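Local coordinates for protein lysozyme (PDB 3AYQ) that hydrolyses the beta-1,4 linkages of bacterial peptidoglycan and of chitin oligomers, and lyses the Gram-positive bacterium Micrococcus luteus, at residues A80-R85 against R98-G103. Sequence-based numbering, arbitrary orientation.
Sequences AGCPLR and RGCKKG. With NAG (2-acetamido-2-deoxy-beta-D-glucopyranose), chain B.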
ATOM      1  N   ALA A  80      -9.981  11.578   2.137  1.00 12.40           N
ATOM      2  CA  ALA A  80     -10.901  10.635   2.768  1.00 12.03           C
ATOM      3  C   ALA A  80     -11.022  10.849   4.275  1.00 11.63           C
ATOM      4  O   ALA A  80     -11.849  10.215   4.930  1.00 12.75           O
ATOM      5  CB  ALA A  80     -10.459   9.200   2.484  1.00 11.64           C
ATOM      6  N   GLY A  81     -10.190  11.732   4.819  1.00 12.85           N
ATOM      7  CA  GLY A  81     -10.233  12.013   6.243  1.00 12.36           C
ATOM      8  C   GLY A  81      -9.512  10.982   7.091  1.00 13.06           C
ATOM      9  O   GLY A  81      -9.861  10.770   8.251  1.00 14.04           O
ATOM     10  N   CYS A  82      -8.497  10.349   6.513  1.00 12.85           N
ATOM     11  CA  CYS A  82      -7.715   9.330   7.204  1.00 13.15           C
ATOM     12  C   CYS A  82      -6.653   9.923   8.114  1.00 13.97           C
ATOM     13  O   CYS A  82      -6.161  11.026   7.874  1.00 12.12           O
ATOM     14  CB  CYS A  82      -6.977   8.449   6.198  1.00 13.43           C
ATOM     15  SG  CYS A  82      -7.972   7.700   4.877  1.00 11.74           S
ATOM     16  N   PRO A  83      -6.292   9.204   9.186  1.00 14.52           N
ATOM     17  CA  PRO A  83      -5.250   9.752  10.054  1.00 14.77           C
ATOM     18  C   PRO A  83      -3.985   9.691   9.198  1.00 15.11           C
ATOM     19  O   PRO A  83      -3.750   8.701   8.504  1.00 14.62           O
ATOM     20  CB  PRO A  83      -5.221   8.771  11.226  1.00 15.17           C
ATOM     21  CG  PRO A  83      -5.729   7.491  10.629  1.00 16.24           C
ATOM     22  CD  PRO A  83      -6.858   7.968   9.754  1.00 15.40           C
ATOM     23  N   LEU A  84      -3.186  10.750   9.214  1.00 14.12           N
ATOM     24  CA  LEU A  84      -1.983  10.773   8.396  1.00 13.54           C
ATOM     25  C   LEU A  84      -0.814  10.045   9.040  1.00 13.07           C
ATOM     26  O   LEU A  84       0.273  10.600   9.218  1.00 13.39           O
ATOM     27  CB  LEU A  84      -1.620  12.219   8.052  1.00 15.56           C
ATOM     28  CG  LEU A  84      -2.767  12.934   7.321  1.00 14.55           C
ATOM     29  CD1 LEU A  84      -2.386  14.369   7.015  1.00 14.92           C
ATOM     30  CD2 LEU A  84      -3.104  12.188   6.037  1.00 14.95           C
ATOM     31  N   ARG A  85      -1.067   8.786   9.377  1.00 10.83           N
ATOM     32  CA  ARG A  85      -0.081   7.897   9.986  1.00 12.20           C
ATOM     33  C   ARG A  85      -0.316   6.523   9.366  1.00  9.70           C
ATOM     34  O   ARG A  85      -1.258   6.351   8.596  1.00  8.48           O
ATOM     35  CB  ARG A  85      -0.268   7.836  11.506  1.00 12.52           C
ATOM     36  CG  ARG A  85      -1.652   7.396  11.962  1.00 15.40           C
ATOM     37  CD  ARG A  85      -1.701   7.275  13.474  1.00 15.36           C
ATOM     38  NE  ARG A  85      -1.243   8.505  14.117  1.00 20.83           N
ATOM     39  CZ  ARG A  85      -1.141   8.673  15.432  1.00 19.23           C
ATOM     40  NH1 ARG A  85      -1.465   7.689  16.259  1.00 18.01           N
ATOM     41  NH2 ARG A  85      -0.701   9.823  15.922  1.00 23.55           N
ATOM     42  N   ARG A  98     -11.290   5.204   0.101  1.00 10.95           N
ATOM     43  CA  ARG A  98     -11.889   5.437   1.410  1.00 12.89           C
ATOM     44  C   ARG A  98     -11.693   4.209   2.289  1.00 11.49           C
ATOM     45  O   ARG A  98     -12.488   3.939   3.190  1.00 11.02           O
ATOM     46  CB  ARG A  98     -13.386   5.737   1.273  1.00 12.55           C
ATOM     47  CG  ARG A  98     -13.718   7.027   0.536  1.00 15.71           C
ATOM     48  CD  ARG A  98     -15.153   7.449   0.832  1.00 16.00           C
ATOM     49  NE  ARG A  98     -15.547   8.671   0.131  1.00 18.84           N
ATOM     50  CZ  ARG A  98     -15.769   8.747  -1.177  1.00 24.16           C
ATOM     51  NH1 ARG A  98     -15.637   7.670  -1.940  1.00 22.66           N
ATOM     52  NH2 ARG A  98     -16.126   9.903  -1.722  1.00 23.17           N
ATOM     53  N   GLY A  99     -10.617   3.476   2.022  1.00 11.16           N
ATOM     54  CA  GLY A  99     -10.328   2.274   2.777  1.00  9.37           C
ATOM     55  C   GLY A  99     -10.190   2.476   4.271  1.00 10.15           C
ATOM     56  O   GLY A  99     -10.541   1.589   5.043  1.00  9.45           O
ATOM     57  N   CYS A 100      -9.690   3.632   4.690  1.00  9.68           N
ATOM     58  CA  CYS A 100      -9.507   3.885   6.112  1.00 10.37           C
ATOM     59  C   CYS A 100     -10.832   4.035   6.856  1.00 11.20           C
ATOM     60  O   CYS A 100     -10.853   4.162   8.084  1.00 10.39           O
ATOM     61  CB  CYS A 100      -8.642   5.129   6.327  1.00  9.44           C
ATOM     62  SG  CYS A 100      -9.417   6.718   5.901  1.00  9.53           S
ATOM     63  N   LYS A 101     -11.935   4.011   6.113  1.00 11.41           N
ATOM     64  CA  LYS A 101     -13.259   4.137   6.713  1.00 13.91           C
ATOM     65  C   LYS A 101     -14.056   2.841   6.605  1.00 14.29           C
ATOM     66  O   LYS A 101     -15.156   2.732   7.157  1.00 15.75           O
ATOM     67  CB  LYS A 101     -14.034   5.280   6.049  1.00 12.95           C
ATOM     68  CG  LYS A 101     -13.388   6.646   6.219  1.00 14.15           C
ATOM     69  CD  LYS A 101     -13.291   7.047   7.682  1.00 16.02           C
ATOM     70  CE  LYS A 101     -12.577   8.381   7.829  1.00 16.66           C
ATOM     71  NZ  LYS A 101     -12.430   8.787   9.254  1.00 18.07           N
ATOM     72  N   LYS A 102     -13.501   1.862   5.894  1.00 13.98           N
ATOM     73  CA  LYS A 102     -14.157   0.569   5.713  1.00 12.74           C
ATOM     74  C   LYS A 102     -13.823  -0.386   6.852  1.00 12.55           C
ATOM     75  O   LYS A 102     -12.656  -0.556   7.202  1.00 10.45           O
ATOM     76  CB  LYS A 102     -13.720  -0.082   4.400  1.00 12.49           C
ATOM     77  CG  LYS A 102     -14.068   0.684   3.138  1.00 14.18           C
ATOM     78  CD  LYS A 102     -13.648  -0.127   1.916  1.00 13.59           C
ATOM     79  CE  LYS A 102     -13.917   0.610   0.620  1.00 15.64           C
ATOM     80  NZ  LYS A 102     -13.486  -0.193  -0.554  1.00 16.44           N
ATOM     81  N   GLY A 103     -14.843  -1.028   7.412  1.00 12.17           N
ATOM     82  CA  GLY A 103     -14.603  -1.961   8.500  1.00 11.95           C
ATOM     83  C   GLY A 103     -13.739  -3.130   8.062  1.00 12.21           C
ATOM     84  O   GLY A 103     -13.045  -3.744   8.869  1.00 11.88           O
TER
HETATM   85  C1  NAG B   3     -10.145   0.270  -5.472  1.00 20.00           C
HETATM   86  C2  NAG B   3     -11.578   0.850  -5.406  1.00 20.00           C
HETATM   87  C3  NAG B   3     -11.908   1.721  -6.630  1.00 20.00           C
HETATM   88  C4  NAG B   3     -10.781   2.689  -6.987  1.00 20.00           C
HETATM   89  C5  NAG B   3      -9.453   1.911  -6.964  1.00 20.00           C
HETATM   90  C6  NAG B   3      -8.249   2.772  -7.356  1.00 20.00           C
HETATM   91  C7  NAG B   3     -13.268  -0.252  -4.103  1.00 20.00           C
HETATM   92  C8  NAG B   3     -14.305  -1.313  -4.036  1.00 20.00           C
HETATM   93  N2  NAG B   3     -12.586  -0.179  -5.235  1.00 20.00           N
HETATM   94  O3  NAG B   3     -13.096   2.446  -6.481  1.00 20.00           O
HETATM   95  O4  NAG B   3     -11.133   3.182  -8.334  1.00 20.00           O
HETATM   96  O5  NAG B   3      -9.235   1.293  -5.721  1.00 20.00           O
HETATM   97  O6  NAG B   3      -8.184   3.923  -6.571  1.00 20.00           O
HETATM   98  O7  NAG B   3     -13.074   0.470  -3.165  1.00 20.00           O
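The two peptide planes that flank Gly81 present a face to the sulfur of Cys100, which stands 4.4 Å from Gly81 C, while the end of Lys101 lies over the oxygen of the 81-82 peptide. From the same face as the sulfur, Lys101 NZ approaches Gly81 O, well out of the carbonyl plane and at 3.4 Å only weakly hydrogen-bonded. Lys101 CE meets Ala80 O at 3.5 Å. A bend at chi2 (-62°) turns this lysine chain back toward the helix end; its ammonium could add a mild electrostatic pull on carbonyls where helix 62-80 terminates. Gly81, the first residue to leave that helix, has positive phi.

A disulfide bridges the two loops on either end of helix 86-95. The 2.0 Å bond from Cys82 SG to Cys100 SG has a left-handed twist, chi3 -84°. Cys100 reaches across by holding its sulfur between its own backbone N and carbonyl carbon (chi1 70°), and its backbone N is hydrogen-bonded to Glu92 of helix 86-95. On the helix side the methyl of Ala80 points toward 98-103, with Ala80 CB 4.2 Å from Arg98 CA and 4.3 Å from Cys100 SG.

Next to Lys101 in sequence, Lys102 turns to the glycan: its NZ donates to O7 of an N-acetylglucosamine at 2.7 Å and also to Gly95 O, while Asp47 and Tyr72 hold the same sugar. The arrangement thus exemplifies a Schellman-capped helix C-terminus followed closely by a disulfide: the Cys82-Cys100 bridge joins the loop after helix 62-80 to the 3-10 segment 99-101, which borders the substrate-binding site of this I-type lysozyme.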